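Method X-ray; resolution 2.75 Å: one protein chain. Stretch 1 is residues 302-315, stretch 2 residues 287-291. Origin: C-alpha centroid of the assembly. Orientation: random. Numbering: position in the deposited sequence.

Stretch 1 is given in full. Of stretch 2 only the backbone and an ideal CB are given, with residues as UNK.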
ATOM      1  N   ASP A 302      16.583 -14.269 -15.868  1.00 88.22           N
ATOM      2  CA  ASP A 302      17.719 -14.446 -14.979  1.00 90.64           C
ATOM      3  C   ASP A 302      17.553 -13.590 -13.733  1.00 89.55           C
ATOM      4  O   ASP A 302      17.685 -14.079 -12.611  1.00 90.94           O
ATOM      5  CB  ASP A 302      19.024 -14.078 -15.692  1.00 96.56           C
ATOM      6  CG  ASP A 302      19.815 -15.301 -16.144  1.00 99.79           C
ATOM      7  OD1 ASP A 302      19.302 -16.068 -16.989  1.00101.93           O
ATOM      8  OD2 ASP A 302      20.955 -15.487 -15.650  1.00 97.95           O
ATOM      9  N   LEU A 303      17.251 -12.311 -13.943  1.00 89.03           N
ATOM     10  CA  LEU A 303      17.058 -11.349 -12.850  1.00 82.78           C
ATOM     11  C   LEU A 303      15.818 -11.707 -12.024  1.00 79.24           C
ATOM     12  O   LEU A 303      15.889 -11.829 -10.806  1.00 77.82           O
ATOM     13  CB  LEU A 303      16.911  -9.935 -13.430  1.00 80.00           C
ATOM     14  CG  LEU A 303      16.849  -8.757 -12.468  1.00 78.51           C
ATOM     15  CD1 LEU A 303      18.144  -8.657 -11.701  1.00 76.63           C
ATOM     16  CD2 LEU A 303      16.582  -7.482 -13.249  1.00 79.16           C
ATOM     17  N   ALA A 304      14.690 -11.873 -12.706  1.00 76.10           N
ATOM     18  CA  ALA A 304      13.441 -12.216 -12.052  1.00 77.21           C
ATOM     19  C   ALA A 304      13.596 -13.404 -11.108  1.00 80.29           C
ATOM     20  O   ALA A 304      13.200 -13.339  -9.940  1.00 83.68           O
ATOM     21  CB  ALA A 304      12.383 -12.521 -13.094  1.00 72.28           C
ATOM     22  N   SER A 305      14.178 -14.490 -11.614  1.00 81.38           N
ATOM     23  CA  SER A 305      14.364 -15.714 -10.828  1.00 77.74           C
ATOM     24  C   SER A 305      15.297 -15.547  -9.642  1.00 75.35           C
ATOM     25  O   SER A 305      15.060 -16.107  -8.570  1.00 71.65           O
ATOM     26  CB  SER A 305      14.879 -16.847 -11.721  1.00 78.50           C
ATOM     27  OG  SER A 305      13.833 -17.337 -12.553  1.00 77.06           O
ATOM     28  N   ASP A 306      16.357 -14.773  -9.833  1.00 70.79           N
ATOM     29  CA  ASP A 306      17.300 -14.556  -8.756  1.00 70.00           C
ATOM     30  C   ASP A 306      16.615 -13.827  -7.598  1.00 71.74           C
ATOM     31  O   ASP A 306      16.819 -14.161  -6.426  1.00 71.12           O
ATOM     32  CB  ASP A 306      18.497 -13.759  -9.260  1.00 66.89           C
ATOM     33  CG  ASP A 306      19.588 -13.654  -8.224  1.00 69.29           C
ATOM     34  OD1 ASP A 306      19.991 -14.701  -7.665  1.00 70.66           O
ATOM     35  OD2 ASP A 306      20.049 -12.525  -7.964  1.00 71.14           O
ATOM     36  N   ILE A 307      15.800 -12.831  -7.931  1.00 71.14           N
ATOM     37  CA  ILE A 307      15.081 -12.085  -6.909  1.00 69.87           C
ATOM     38  C   ILE A 307      14.196 -13.051  -6.126  1.00 64.64           C
ATOM     39  O   ILE A 307      14.336 -13.194  -4.908  1.00 60.71           O
ATOM     40  CB  ILE A 307      14.177 -10.985  -7.521  1.00 74.23           C
ATOM     41  CG1 ILE A 307      15.012 -10.030  -8.372  1.00 75.74           C
ATOM     42  CG2 ILE A 307      13.475 -10.198  -6.400  1.00 76.77           C
ATOM     43  CD1 ILE A 307      14.216  -8.895  -8.986  1.00 71.58           C
ATOM     44  N   VAL A 308      13.288 -13.713  -6.836  1.00 58.10           N
ATOM     45  CA  VAL A 308      12.385 -14.650  -6.195  1.00 55.32           C
ATOM     46  C   VAL A 308      13.101 -15.655  -5.325  1.00 58.47           C
ATOM     47  O   VAL A 308      12.609 -16.024  -4.262  1.00 62.18           O
ATOM     48  CB  VAL A 308      11.587 -15.477  -7.186  1.00 52.63           C
ATOM     49  CG1 VAL A 308      10.746 -16.484  -6.417  1.00 49.19           C
ATOM     50  CG2 VAL A 308      10.721 -14.599  -8.039  1.00 47.43           C
ATOM     51  N   ALA A 309      14.255 -16.119  -5.778  1.00 59.26           N
ATOM     52  CA  ALA A 309      14.988 -17.102  -5.006  1.00 53.67           C
ATOM     53  C   ALA A 309      15.522 -16.465  -3.746  1.00 50.56           C
ATOM     54  O   ALA A 309      15.339 -16.999  -2.659  1.00 55.00           O
ATOM     55  CB  ALA A 309      16.124 -17.686  -5.838  1.00 50.97           C
ATOM     56  N   THR A 310      16.159 -15.308  -3.879  1.00 47.45           N
ATOM     57  CA  THR A 310      16.713 -14.628  -2.700  1.00 49.08           C
ATOM     58  C   THR A 310      15.679 -14.463  -1.563  1.00 46.98           C
ATOM     59  O   THR A 310      16.019 -14.568  -0.391  1.00 42.52           O
ATOM     60  CB  THR A 310      17.281 -13.231  -3.060  1.00 47.05           C
ATOM     61  OG1 THR A 310      18.291 -13.355  -4.075  1.00 47.73           O
ATOM     62  CG2 THR A 310      17.905 -12.589  -1.831  1.00 43.84           C
ATOM     63  N   LEU A 311      14.430 -14.205  -1.926  1.00 43.08           N
ATOM     64  CA  LEU A 311      13.389 -14.045  -0.948  1.00 40.57           C
ATOM     65  C   LEU A 311      13.299 -15.308  -0.125  1.00 44.16           C
ATOM     66  O   LEU A 311      13.386 -15.292   1.107  1.00 46.51           O
ATOM     67  CB  LEU A 311      12.060 -13.803  -1.635  1.00 41.43           C
ATOM     68  CG  LEU A 311      10.895 -13.608  -0.648  1.00 43.72           C
ATOM     69  CD1 LEU A 311      11.255 -12.551   0.398  1.00 32.50           C
ATOM     70  CD2 LEU A 311       9.636 -13.220  -1.401  1.00 33.07           C
ATOM     71  N   ARG A 312      13.104 -16.413  -0.824  1.00 47.99           N
ATOM     72  CA  ARG A 312      13.010 -17.717  -0.185  1.00 50.25           C
ATOM     73  C   ARG A 312      14.211 -17.992   0.723  1.00 50.13           C
ATOM     74  O   ARG A 312      14.056 -18.566   1.798  1.00 52.02           O
ATOM     75  CB  ARG A 312      12.883 -18.803  -1.260  1.00 53.33           C
ATOM     76  CG  ARG A 312      11.571 -18.720  -1.999  1.00 58.64           C
ATOM     77  CD  ARG A 312      11.428 -19.794  -3.064  1.00 65.40           C
ATOM     78  NE  ARG A 312      10.035 -19.868  -3.507  1.00 75.88           N
ATOM     79  CZ  ARG A 312       9.642 -19.858  -4.776  1.00 77.50           C
ATOM     80  NH1 ARG A 312      10.543 -19.778  -5.752  1.00 75.74           N
ATOM     81  NH2 ARG A 312       8.345 -19.918  -5.064  1.00 77.06           N
ATOM     82  N   ALA A 313      15.405 -17.575   0.311  1.00 47.63           N
ATOM     83  CA  ALA A 313      16.571 -17.813   1.152  1.00 46.48           C
ATOM     84  C   ALA A 313      16.454 -17.012   2.446  1.00 47.63           C
ATOM     85  O   ALA A 313      16.789 -17.499   3.527  1.00 46.97           O
ATOM     86  CB  ALA A 313      17.842 -17.426   0.418  1.00 43.82           C
ATOM     87  N   ASP A 314      15.981 -15.776   2.322  1.00 47.68           N
ATOM     88  CA  ASP A 314      15.837 -14.910   3.482  1.00 49.26           C
ATOM     89  C   ASP A 314      14.782 -15.440   4.437  1.00 49.76           C
ATOM     90  O   ASP A 314      14.981 -15.448   5.659  1.00 48.34           O
ATOM     91  CB  ASP A 314      15.506 -13.484   3.040  1.00 50.21           C
ATOM     92  CG  ASP A 314      16.685 -12.802   2.383  1.00 52.72           C
ATOM     93  OD1 ASP A 314      17.831 -13.187   2.728  1.00 46.67           O
ATOM     94  OD2 ASP A 314      16.477 -11.888   1.538  1.00 56.16           O
ATOM     95  N   LEU A 315      13.658 -15.889   3.887  1.00 45.49           N
ATOM     96  CA  LEU A 315      12.606 -16.451   4.720  1.00 48.23           C
ATOM     97  C   LEU A 315      13.154 -17.675   5.462  1.00 49.92           C
ATOM     98  O   LEU A 315      12.982 -17.821   6.673  1.00 51.83           O
ATOM     99  CB  LEU A 315      11.399 -16.865   3.874  1.00 42.82           C
ATOM    100  CG  LEU A 315      10.567 -15.742   3.261  1.00 40.47           C
ATOM    101  CD1 LEU A 315       9.427 -16.342   2.517  1.00 33.93           C
ATOM    102  CD2 LEU A 315      10.080 -14.798   4.339  1.00 40.47           C
ATOM    103  N   UNK A 287      10.306  -5.864   5.111  1.00 49.27           N
ATOM    104  CA  UNK A 287      10.985  -5.370   3.925  1.00 50.16           C
ATOM    105  C   UNK A 287      12.029  -6.374   3.465  1.00 54.42           C
ATOM    106  O   UNK A 287      12.888  -6.818   4.238  1.00 57.90           O
ATOM    107  CB  UNK A 287      11.631  -4.010   4.197  1.00 50.16           C
ATOM    108  N   UNK A 288      11.948  -6.722   2.193  1.00 56.86           N
ATOM    109  CA  UNK A 288      12.882  -7.655   1.600  1.00 59.58           C
ATOM    110  C   UNK A 288      13.864  -6.853   0.748  1.00 61.38           C
ATOM    111  O   UNK A 288      13.455  -6.154  -0.180  1.00 60.09           O
ATOM    112  CB  UNK A 288      12.158  -8.719   0.772  1.00 59.58           C
ATOM    113  N   UNK A 289      15.152  -6.935   1.071  1.00 64.67           N
ATOM    114  CA  UNK A 289      16.163  -6.214   0.301  1.00 69.33           C
ATOM    115  C   UNK A 289      16.713  -7.105  -0.807  1.00 72.31           C
ATOM    116  O   UNK A 289      16.564  -8.330  -0.769  1.00 75.95           O
ATOM    117  CB  UNK A 289      17.295  -5.733   1.211  1.00 69.33           C
ATOM    118  N   UNK A 290      17.342  -6.479  -1.796  1.00 75.76           N
ATOM    119  CA  UNK A 290      17.904  -7.196  -2.932  1.00 78.41           C
ATOM    120  C   UNK A 290      18.744  -6.271  -3.796  1.00 79.77           C
ATOM    121  O   UNK A 290      18.199  -5.400  -4.473  1.00 78.25           O
ATOM    122  CB  UNK A 290      16.791  -7.833  -3.767  1.00 78.41           C
ATOM    123  N   UNK A 291      20.058  -6.477  -3.797  1.00 83.61           N
ATOM    124  CA  UNK A 291      20.964  -5.646  -4.590  1.00 86.18           C
ATOM    125  C   UNK A 291      21.058  -6.150  -6.025  1.00 87.33           C
ATOM    126  O   UNK A 291      21.820  -7.066  -6.310  1.00 88.57           O
ATOM    127  CB  UNK A 291      22.355  -5.616  -3.953  1.00 86.18           C
TER

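Stretch 1 is a continuous helix, and stretch 2 is a strand that crosses it with an angle of 131° between their N-to-C directions, the two axes approaching to 9.1 Å. Strand side chains alternate in direction, so only some of the five positions can meet the helix.

Position 287 has extended backbone angles (phi -111°, psi 128°), and nothing of stretch 1 lies within 5.5 Å of its ideal CB. The helix therefore sets no requirement here, so many residues would do. The deposited residue is Ala287, which makes no contact with stretch 1.

At position 288 the CA-to-CB bond points toward the helix, and the CA atoms of this residue and Leu311 are only 6.9 Å apart. The ideal CB lies 4.0 Å from Leu311 CD1, so a methyl group already reaches the apolar surface. The carboxylate of Asp314 is farther off, with its OD2 atom 5.4 Å from the ideal CB of 288. A small residue suits this close approach: alanine fits directly, and serine or cysteine might be considered, although the nearest neighbour is a methyl that offers no polar partner. The deposited residue is Ala288. Its CB packs against Leu311 CD1 at 4.0 Å, a simple van der Waals contact.

Position 289 points sideways, and its ideal CB has no atom of stretch 1 within 5.5 Å. Small polar residues, as well as several larger ones, would be reasonable. Ser289 is found, with chi1 in the p well; its OG stays 5.3 Å from Asp314 OD2, too far for a hydrogen bond, and its closest contact is through the backbone, where Ser289 O lies 4.2 Å from Asp314 OD2.

Position 290 turns its CB toward the helix again. The ideal CB is 4.9 Å from Ile307 CG2 and 5.3 Å from Thr310 CG2, leaving room for a long side chain. Farther along the helix toward its N-terminal end lie the apolar Leu303 and the carboxylate of Asp306, so the site combines hydrocarbon with an acceptor. Leucine, methionine or phenylalanine could use the first; a long residue ending in a donor could use both. The deposited Tyr290 does so. With chi1 in the t well, its ring runs past Ile307, whose CG1 sits over one face, 3.7 Å from the ring centroid, in a CH-pi contact; the same CG1 is 3.3 Å from Tyr290 CE2. At the edge of the ring, Tyr290 OH donates a hydrogen bond to Asp306 OD2 at 2.8 Å, while Leu303 CD1 is 3.5 Å from that OH. Thr310 OG1 approaches Tyr290 CE1 to 3.8 Å, but its hydrogen bond goes to Asp306 O within the helix, at 2.9 Å.

Position 291 is out of reach of stretch 1, which places no demand on it; the extended backbone would accept many types, beta-branched ones included. Leu291 is deposited, and its side chain makes no contact with the helix.

Stretch 2 (287-291) AASYL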
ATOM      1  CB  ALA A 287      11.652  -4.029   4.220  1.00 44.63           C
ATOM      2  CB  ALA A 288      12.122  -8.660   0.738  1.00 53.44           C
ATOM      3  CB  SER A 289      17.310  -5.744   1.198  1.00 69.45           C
ATOM      4  OG  SER A 289      17.997  -6.833   1.791  1.00 72.76           O
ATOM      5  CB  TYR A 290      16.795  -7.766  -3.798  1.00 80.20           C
ATOM      6  CG  TYR A 290      17.321  -8.383  -5.065  1.00 85.31           C
ATOM      7  CD1 TYR A 290      18.006  -9.590  -5.035  1.00 87.66           C
ATOM      8  CD2 TYR A 290      17.159  -7.746  -6.291  1.00 85.93           C
ATOM      9  CE1 TYR A 290      18.515 -10.154  -6.196  1.00 91.04           C
ATOM     10  CE2 TYR A 290      17.667  -8.298  -7.458  1.00 88.22           C
ATOM     11  CZ  TYR A 290      18.340  -9.502  -7.406  1.00 90.09           C
ATOM     12  OH  TYR A 290      18.824 -10.072  -8.559  1.00 90.34           O
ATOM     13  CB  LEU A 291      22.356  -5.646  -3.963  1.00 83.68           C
ATOM     14  CG  LEU A 291      23.359  -4.627  -4.491  1.00 82.93           C
ATOM     15  CD1 LEU A 291      22.803  -3.208  -4.331  1.00 81.96           C
ATOM     16  CD2 LEU A 291      24.663  -4.786  -3.715  1.00 80.83           C
TER
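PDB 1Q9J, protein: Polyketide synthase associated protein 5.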